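Local coordinates for protein Cel44C (Paenibacillus polymyxa, PDB 2YIH) that hydrolyses the beta-1,4-glucan backbone of xyloglucan and cellulose, as the family 44 glycoside hydrolase part of a longer enzyme, at residues V283-E288 and P313-D318; I294-E299 and K306-Q311. The protein carries 8 engineered substitutions. All coordinates share one frame; numbering follows the deposited sequence.

Interaction 1: V283-E288 and P313-D318; sequences VHWYPE and PRTLWD. With BGC (beta-D-glucopyranose), chain B.
Trp285, on barrel strand 280-285, meets a single helix-like turn at residues 313-316, with no hydrogen bond between the two backbones. Its indole reaches the turn because CG lies anti to the backbone N (chi1 179°), which carries the ring outward from the strand. The methyl CG2 of Thr315 comes up to the ring edge near its plane, 3.9 Å from CZ2. Leu316 runs past the indole in the opposite sense and brings CD2 obliquely to the pyrrole part, 3.8 Å from NE1 and 4.1 Å from CD1. Threonine suits this place by dividing its work: the methyl meets the indole edge while OG1 hydrogen-bonds to Glu323. Met356 of the next barrel strand and Ile337 of helix 337-348 also touch both Trp285 and Leu316. Within 313-318, Arg314 grips Asp318 side-on, NE and NH2 both directed at OD2, with NE to OD2 at 2.8 Å and the acceptor in the guanidinium plane. In the loop that follows Trp285, Glu288 OE2 accepts a 2.7 Å hydrogen bond from glucose O2. The two segments thus meet by van der Waals contact alone, a broad indole matched by two branched side chains, while Glu288, three residues on, makes a polar bond to the glycan.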
loop_
_atom_site.group_PDB
_atom_site.type_symbol
_atom_site.label_atom_id
_atom_site.label_comp_id
_atom_site.label_asym_id
_atom_site.label_seq_id
_atom_site.Cartn_x
_atom_site.Cartn_y
_atom_site.Cartn_z
ATOM N N VAL A 283 -2.311 -4.046 6.229
ATOM C CA VAL A 283 -0.944 -4.270 6.743
ATOM C C VAL A 283 0.112 -3.413 6.024
ATOM O O VAL A 283 -0.087 -2.949 4.894
ATOM C CB VAL A 283 -0.535 -5.756 6.619
ATOM C CG1 VAL A 283 -1.479 -6.639 7.426
ATOM C CG2 VAL A 283 -0.487 -6.200 5.160
ATOM N N HIS A 284 1.230 -3.189 6.718
ATOM C CA HIS A 284 2.463 -2.704 6.085
ATOM C C HIS A 284 3.465 -3.855 5.933
ATOM O O HIS A 284 3.488 -4.778 6.743
ATOM C CB HIS A 284 3.050 -1.583 6.950
ATOM C CG HIS A 284 2.129 -0.405 7.062
ATOM N ND1 HIS A 284 2.381 0.680 7.878
ATOM C CD2 HIS A 284 0.981 -0.121 6.396
ATOM C CE1 HIS A 284 1.414 1.573 7.728
ATOM N NE2 HIS A 284 0.553 1.111 6.828
ATOM N N TRP A 285 4.304 -3.762 4.914
ATOM C CA TRP A 285 5.253 -4.840 4.619
ATOM C C TRP A 285 6.569 -4.269 4.096
ATOM O O TRP A 285 6.670 -3.864 2.927
ATOM C CB TRP A 285 4.626 -5.785 3.596
ATOM C CG TRP A 285 5.517 -6.938 3.199
ATOM C CD1 TRP A 285 6.152 -7.099 2.009
ATOM C CD2 TRP A 285 5.761 -8.137 3.952
ATOM N NE1 TRP A 285 6.829 -8.311 1.988
ATOM C CE2 TRP A 285 6.604 -8.965 3.167
ATOM C CE3 TRP A 285 5.368 -8.587 5.225
ATOM C CZ2 TRP A 285 7.013 -10.251 3.594
ATOM C CZ3 TRP A 285 5.799 -9.877 5.655
ATOM C CH2 TRP A 285 6.632 -10.661 4.858
ATOM N N TYR A 286 7.568 -4.198 4.980
ATOM C CA TYR A 286 8.907 -3.841 4.564
ATOM C C TYR A 286 9.729 -5.115 4.640
ATOM O O TYR A 286 9.939 -5.665 5.739
ATOM C CB TYR A 286 9.469 -2.763 5.492
ATOM C CG TYR A 286 8.645 -1.505 5.468
ATOM C CD1 TYR A 286 8.664 -0.664 4.356
ATOM C CD2 TYR A 286 7.775 -1.200 6.517
ATOM C CE1 TYR A 286 7.923 0.501 4.341
ATOM C CE2 TYR A 286 7.021 -0.028 6.495
ATOM C CZ TYR A 286 7.114 0.799 5.381
ATOM O OH TYR A 286 6.402 1.958 5.335
ATOM N N PRO A 287 10.146 -5.637 3.480
ATOM C CA PRO A 287 10.876 -6.916 3.468
ATOM C C PRO A 287 12.031 -6.925 4.469
ATOM O O PRO A 287 12.762 -5.917 4.590
ATOM C CB PRO A 287 11.385 -7.015 2.015
ATOM C CG PRO A 287 10.298 -6.308 1.202
ATOM C CD PRO A 287 9.812 -5.154 2.121
ATOM N N GLU A 288 12.147 -8.019 5.228
ATOM C CA GLU A 288 13.323 -8.276 6.051
ATOM C C GLU A 288 14.386 -9.045 5.273
ATOM O O GLU A 288 15.454 -9.340 5.822
ATOM C CB GLU A 288 12.941 -9.055 7.316
ATOM C CG GLU A 288 12.037 -8.260 8.270
ATOM C CD GLU A 288 12.812 -7.357 9.234
ATOM O OE1 GLU A 288 14.024 -7.136 9.033
ATOM O OE2 GLU A 288 12.207 -6.882 10.216
ATOM N N PRO A 313 10.290 -10.407 -3.977
ATOM C CA PRO A 313 8.863 -10.472 -4.235
ATOM C C PRO A 313 8.290 -11.893 -4.179
ATOM O O PRO A 313 7.093 -12.035 -3.993
ATOM C CB PRO A 313 8.751 -9.888 -5.651
ATOM C CG PRO A 313 9.886 -8.846 -5.663
ATOM C CD PRO A 313 10.991 -9.627 -5.027
ATOM N N ARG A 314 9.116 -12.917 -4.359
ATOM C CA ARG A 314 8.616 -14.300 -4.284
ATOM C C ARG A 314 8.079 -14.672 -2.872
ATOM O O ARG A 314 7.233 -15.557 -2.736
ATOM C CB ARG A 314 9.676 -15.290 -4.740
ATOM C CG ARG A 314 9.901 -15.199 -6.258
ATOM C CD ARG A 314 11.181 -15.896 -6.670
ATOM N NE ARG A 314 11.089 -17.334 -6.399
ATOM C CZ ARG A 314 12.115 -18.193 -6.397
ATOM N NH1 ARG A 314 13.364 -17.776 -6.626
ATOM N NH2 ARG A 314 11.892 -19.488 -6.101
ATOM N N THR A 315 8.527 -13.957 -1.834
ATOM C CA THR A 315 7.975 -14.168 -0.482
ATOM C C THR A 315 6.494 -13.812 -0.411
ATOM O O THR A 315 5.766 -14.296 0.455
ATOM C CB THR A 315 8.806 -13.399 0.545
ATOM O OG1 THR A 315 10.147 -13.919 0.448
ATOM C CG2 THR A 315 8.280 -13.603 1.980
ATOM N N LEU A 316 6.047 -12.999 -1.356
ATOM C CA LEU A 316 4.607 -12.655 -1.395
ATOM C C LEU A 316 3.725 -13.844 -1.788
ATOM O O LEU A 316 2.577 -13.909 -1.330
ATOM C CB LEU A 316 4.353 -11.541 -2.417
ATOM C CG LEU A 316 5.013 -10.206 -2.025
ATOM C CD1 LEU A 316 4.786 -9.247 -3.188
ATOM C CD2 LEU A 316 4.465 -9.590 -0.725
ATOM N N TRP A 317 4.224 -14.697 -2.703
ATOM C CA TRP A 317 3.371 -15.692 -3.411
ATOM C C TRP A 317 3.889 -17.127 -3.537
ATOM O O TRP A 317 3.088 -18.059 -3.717
ATOM C CB TRP A 317 2.982 -15.202 -4.812
ATOM C CG TRP A 317 4.147 -15.219 -5.748
ATOM C CD1 TRP A 317 5.046 -14.196 -5.965
ATOM C CD2 TRP A 317 4.556 -16.306 -6.603
ATOM N NE1 TRP A 317 6.021 -14.606 -6.862
ATOM C CE2 TRP A 317 5.728 -15.887 -7.278
ATOM C CE3 TRP A 317 4.040 -17.588 -6.863
ATOM C CZ2 TRP A 317 6.410 -16.710 -8.183
ATOM C CZ3 TRP A 317 4.735 -18.420 -7.745
ATOM C CH2 TRP A 317 5.892 -17.977 -8.402
ATOM N N ASP A 318 5.204 -17.300 -3.551
ATOM C CA ASP A 318 5.810 -18.541 -4.030
ATOM C C ASP A 318 6.044 -19.482 -2.821
ATOM O O ASP A 318 6.875 -19.201 -1.953
ATOM C CB ASP A 318 7.135 -18.177 -4.712
ATOM C CG ASP A 318 7.886 -19.378 -5.235
ATOM O OD1 ASP A 318 7.372 -20.539 -5.173
ATOM O OD2 ASP A 318 8.999 -19.130 -5.748
HETATM C C2 BGC B . 11.832 -3.887 12.185
HETATM C C3 BGC B . 11.944 -2.373 12.036
HETATM C C4 BGC B . 10.919 -1.652 12.942
HETATM C C5 BGC B . 11.142 -2.199 14.354
HETATM C C6 BGC B . 10.250 -1.585 15.428
HETATM C C1 BGC B . 11.936 -4.316 13.632
HETATM O O2 BGC B . 12.863 -4.578 11.462
HETATM O O3 BGC B . 11.645 -2.066 10.679
HETATM O O4 BGC B . 11.035 -0.209 12.831
HETATM O O5 BGC B . 10.936 -3.622 14.396
HETATM O O6 BGC B . 10.677 -2.078 16.699
#

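Interaction 2: I294-E299 and K306-Q311. With BGC (beta-D-glucopyranose), chain B; EDO (1,2-ethanediol), chain J.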
loop_
_atom_site.group_PDB
_atom_site.type_symbol
_atom_site.label_atom_id
_atom_site.label_comp_id
_atom_site.label_asym_id
_atom_site.label_seq_id
_atom_site.Cartn_x
_atom_site.Cartn_y
_atom_site.Cartn_z
ATOM N N ILE A 294 23.023 -7.287 3.984
ATOM C CA ILE A 294 22.308 -6.013 4.019
ATOM C C ILE A 294 20.810 -6.236 3.830
ATOM O O ILE A 294 20.399 -6.996 2.942
ATOM C CB ILE A 294 22.848 -5.057 2.916
ATOM C CG1 ILE A 294 24.314 -4.675 3.223
ATOM C CG2 ILE A 294 21.974 -3.800 2.789
ATOM C CD1 ILE A 294 24.913 -3.772 2.189
ATOM N N ARG A 295 19.992 -5.574 4.648
ATOM C CA ARG A 295 18.532 -5.677 4.464
ATOM C C ARG A 295 18.124 -4.870 3.233
ATOM O O ARG A 295 18.533 -3.727 3.112
ATOM C CB ARG A 295 17.806 -5.133 5.713
ATOM C CG ARG A 295 16.298 -5.339 5.686
ATOM C CD ARG A 295 15.622 -4.581 6.830
ATOM N NE ARG A 295 14.177 -4.712 6.766
ATOM C CZ ARG A 295 13.343 -4.302 7.713
ATOM N NH1 ARG A 295 13.818 -3.779 8.841
ATOM N NH2 ARG A 295 12.039 -4.506 7.576
ATOM N N ILE A 296 17.318 -5.434 2.323
ATOM C CA ILE A 296 17.087 -4.735 1.049
ATOM C C ILE A 296 16.467 -3.352 1.176
ATOM O O ILE A 296 16.592 -2.512 0.266
ATOM C CB ILE A 296 16.302 -5.586 0.033
ATOM C CG1 ILE A 296 14.877 -5.859 0.520
ATOM C CG2 ILE A 296 17.054 -6.899 -0.230
ATOM C CD1 ILE A 296 14.005 -6.522 -0.569
ATOM N N THR A 297 15.754 -3.112 2.271
ATOM C CA THR A 297 15.082 -1.835 2.440
ATOM C C THR A 297 16.015 -0.763 3.015
ATOM O O THR A 297 15.636 0.408 3.065
ATOM C CB THR A 297 13.881 -1.967 3.385
ATOM O OG1 THR A 297 14.312 -2.676 4.556
ATOM C CG2 THR A 297 12.789 -2.759 2.718
ATOM N N ASN A 298 17.211 -1.156 3.442
ATOM C CA ASN A 298 18.109 -0.220 4.161
ATOM C C ASN A 298 18.974 0.631 3.211
ATOM O O ASN A 298 19.135 1.848 3.405
ATOM C CB ASN A 298 18.996 -0.966 5.174
ATOM C CG ASN A 298 18.251 -1.308 6.455
ATOM O OD1 ASN A 298 18.676 -2.175 7.231
ATOM N ND2 ASN A 298 17.144 -0.644 6.684
ATOM N N GLU A 299 19.514 -0.005 2.176
ATOM C CA GLU A 299 20.366 0.673 1.212
ATOM C C GLU A 299 20.486 -0.224 -0.026
ATOM O O GLU A 299 20.133 -1.404 0.023
ATOM C CB GLU A 299 21.756 0.941 1.819
ATOM C CG GLU A 299 22.423 -0.341 2.388
ATOM C CD GLU A 299 23.794 -0.071 3.035
ATOM O OE1 GLU A 299 24.697 0.386 2.310
ATOM O OE2 GLU A 299 23.977 -0.375 4.241
ATOM N N LYS A 306 21.406 -6.716 -4.305
ATOM C CA LYS A 306 20.576 -6.429 -5.485
ATOM C C LYS A 306 19.869 -7.704 -5.964
ATOM O O LYS A 306 18.691 -7.658 -6.326
ATOM C CB LYS A 306 21.416 -5.808 -6.612
ATOM C CG LYS A 306 21.906 -4.401 -6.271
ATOM C CD LYS A 306 23.102 -4.017 -7.148
ATOM C CE LYS A 306 23.657 -2.615 -6.807
ATOM N NZ LYS A 306 24.707 -2.237 -7.841
ATOM N N LYS A 307 20.592 -8.834 -6.005
ATOM C CA LYS A 307 19.948 -10.090 -6.371
ATOM C C LYS A 307 18.815 -10.446 -5.398
ATOM O O LYS A 307 17.733 -10.912 -5.807
ATOM C CB LYS A 307 20.989 -11.214 -6.440
ATOM C CG LYS A 307 21.924 -11.065 -7.654
ATOM C CD LYS A 307 22.998 -12.162 -7.570
ATOM C CE LYS A 307 24.085 -12.000 -8.614
ATOM N NZ LYS A 307 25.036 -13.141 -8.431
ATOM N N ALA A 308 19.066 -10.263 -4.095
ATOM C CA ALA A 308 18.068 -10.626 -3.094
ATOM C C ALA A 308 16.863 -9.703 -3.228
ATOM O O ALA A 308 15.729 -10.147 -3.063
ATOM C CB ALA A 308 18.651 -10.574 -1.687
ATOM N N ARG A 309 17.102 -8.442 -3.603
ATOM C CA ARG A 309 15.989 -7.488 -3.766
ATOM C C ARG A 309 15.076 -7.975 -4.884
ATOM O O ARG A 309 13.847 -7.957 -4.748
ATOM C CB ARG A 309 16.529 -6.081 -4.100
ATOM C CG ARG A 309 15.448 -5.015 -4.399
ATOM C CD ARG A 309 16.052 -3.587 -4.458
ATOM N NE ARG A 309 16.706 -3.231 -3.193
ATOM C CZ ARG A 309 18.029 -3.135 -2.977
ATOM N NH1 ARG A 309 18.920 -3.273 -3.979
ATOM N NH2 ARG A 309 18.467 -2.893 -1.738
ATOM N N MET A 310 15.656 -8.471 -5.980
ATOM C CA MET A 310 14.800 -8.908 -7.097
ATOM C C MET A 310 14.074 -10.239 -6.869
ATOM O O MET A 310 13.048 -10.492 -7.522
ATOM C CB MET A 310 15.610 -8.979 -8.399
ATOM C CG MET A 310 16.146 -7.580 -8.795
ATOM S SD MET A 310 17.037 -7.573 -10.383
ATOM C CE MET A 310 18.576 -8.259 -9.801
ATOM N N GLN A 311 14.618 -11.094 -5.988
ATOM C CA GLN A 311 13.976 -12.361 -5.627
ATOM C C GLN A 311 12.937 -12.167 -4.531
ATOM O O GLN A 311 11.970 -12.910 -4.478
ATOM C CB GLN A 311 15.004 -13.393 -5.136
ATOM C CG GLN A 311 16.008 -13.826 -6.231
ATOM C CD GLN A 311 15.310 -14.322 -7.518
ATOM O OE1 GLN A 311 14.284 -15.044 -7.480
ATOM N NE2 GLN A 311 15.855 -13.933 -8.650
HETATM C C2 BGC B . 11.832 -3.887 12.185
HETATM C C3 BGC B . 11.944 -2.373 12.036
HETATM C C4 BGC B . 10.919 -1.652 12.942
HETATM C C5 BGC B . 11.142 -2.199 14.354
HETATM C C6 BGC B . 10.250 -1.585 15.428
HETATM C C1 BGC B . 11.936 -4.316 13.632
HETATM O O2 BGC B . 12.863 -4.578 11.462
HETATM O O3 BGC B . 11.645 -2.066 10.679
HETATM O O4 BGC B . 11.035 -0.209 12.831
HETATM O O5 BGC B . 10.936 -3.622 14.396
HETATM O O6 BGC B . 10.677 -2.078 16.699
HETATM C C1 EDO J . 23.266 -3.380 -11.366
HETATM O O1 EDO J . 24.682 -3.525 -11.296
HETATM C C2 EDO J . 22.957 -1.907 -11.181
HETATM O O2 EDO J . 23.452 -1.487 -9.908
#
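Arg309, on helix 303-311, packs its aliphatic base against Ile296 and sends its polar tip to the backbone of the facing turn. CB begins the contact, 4.0 Å from CG2 of Ile296. CG then leaves anti to the backbone N (chi1 176°), and a bend at chi3 (-59°) swings the guanidinium over toward the carbonyls of Ile296 and Glu299. NE passes 4.0 Å from Ile296 CB and spends its hydrogen on the carbonyl of Tyr361. NH1 bonds to Val300 O and Ser368 OG, and NH2 completes the fan with a nearly straight bond to Ile296 O (2.8 Å, 176°). That acceptor lies in the guanidinium plane and offers a lone pair; Glu299 O, also at the edge, takes a weak, strongly bent bond from NH2. Arginine suits this place because one flat group with several N-H bonds can hold carbonyls from different loops, Ile296 O and Val300 O near the turn and Tyr361 O beyond it.

The turn follows the two-stranded antiparallel hairpin of 290-291 and 294-295, part of the long excursion that the TIM barrel makes after its sixth strand. Ile296 is its apolar anchor: CG2 lies over the helix backbone, 3.7 Å from Arg309 N, and 4.3 Å from Ala308 CB, whose small methyl lets the turn approach closely.

Arg295, next to Ile296, points away from the helix and lines the glycan pocket. Its chain is extended from CG to NE, and NH1 makes two weak bonds to one glucose, to O2 (2.9 Å) and to O3. On the helix, Lys306 is extended beyond CG, and its NZ meets a 1,2-ethanediol probably left from the crystallisation liquor.

In the fold
The two contacts lie about 12 Å apart, centre to centre, on the same side of the chain's centre, on barrel strand 280-285 and in the excursion that leads from it to strand 353-359. Along the chain the order is 283-288, 294-299, 306-311, 313-318, so interaction 2 falls wholly between the two halves of interaction 1. They touch directly: Arg295 NE and NH2 probably donate to Pro287 O and Tyr286 O, and Ile296 packs on Pro287. Both also reach the same glucose, through Glu288 and Arg295. Trp285 thus ties residues 313-318 to the barrel, Arg309 holds helix 303-311 to the turn before it, and Arg295 carries the excursion to the glycan pocket.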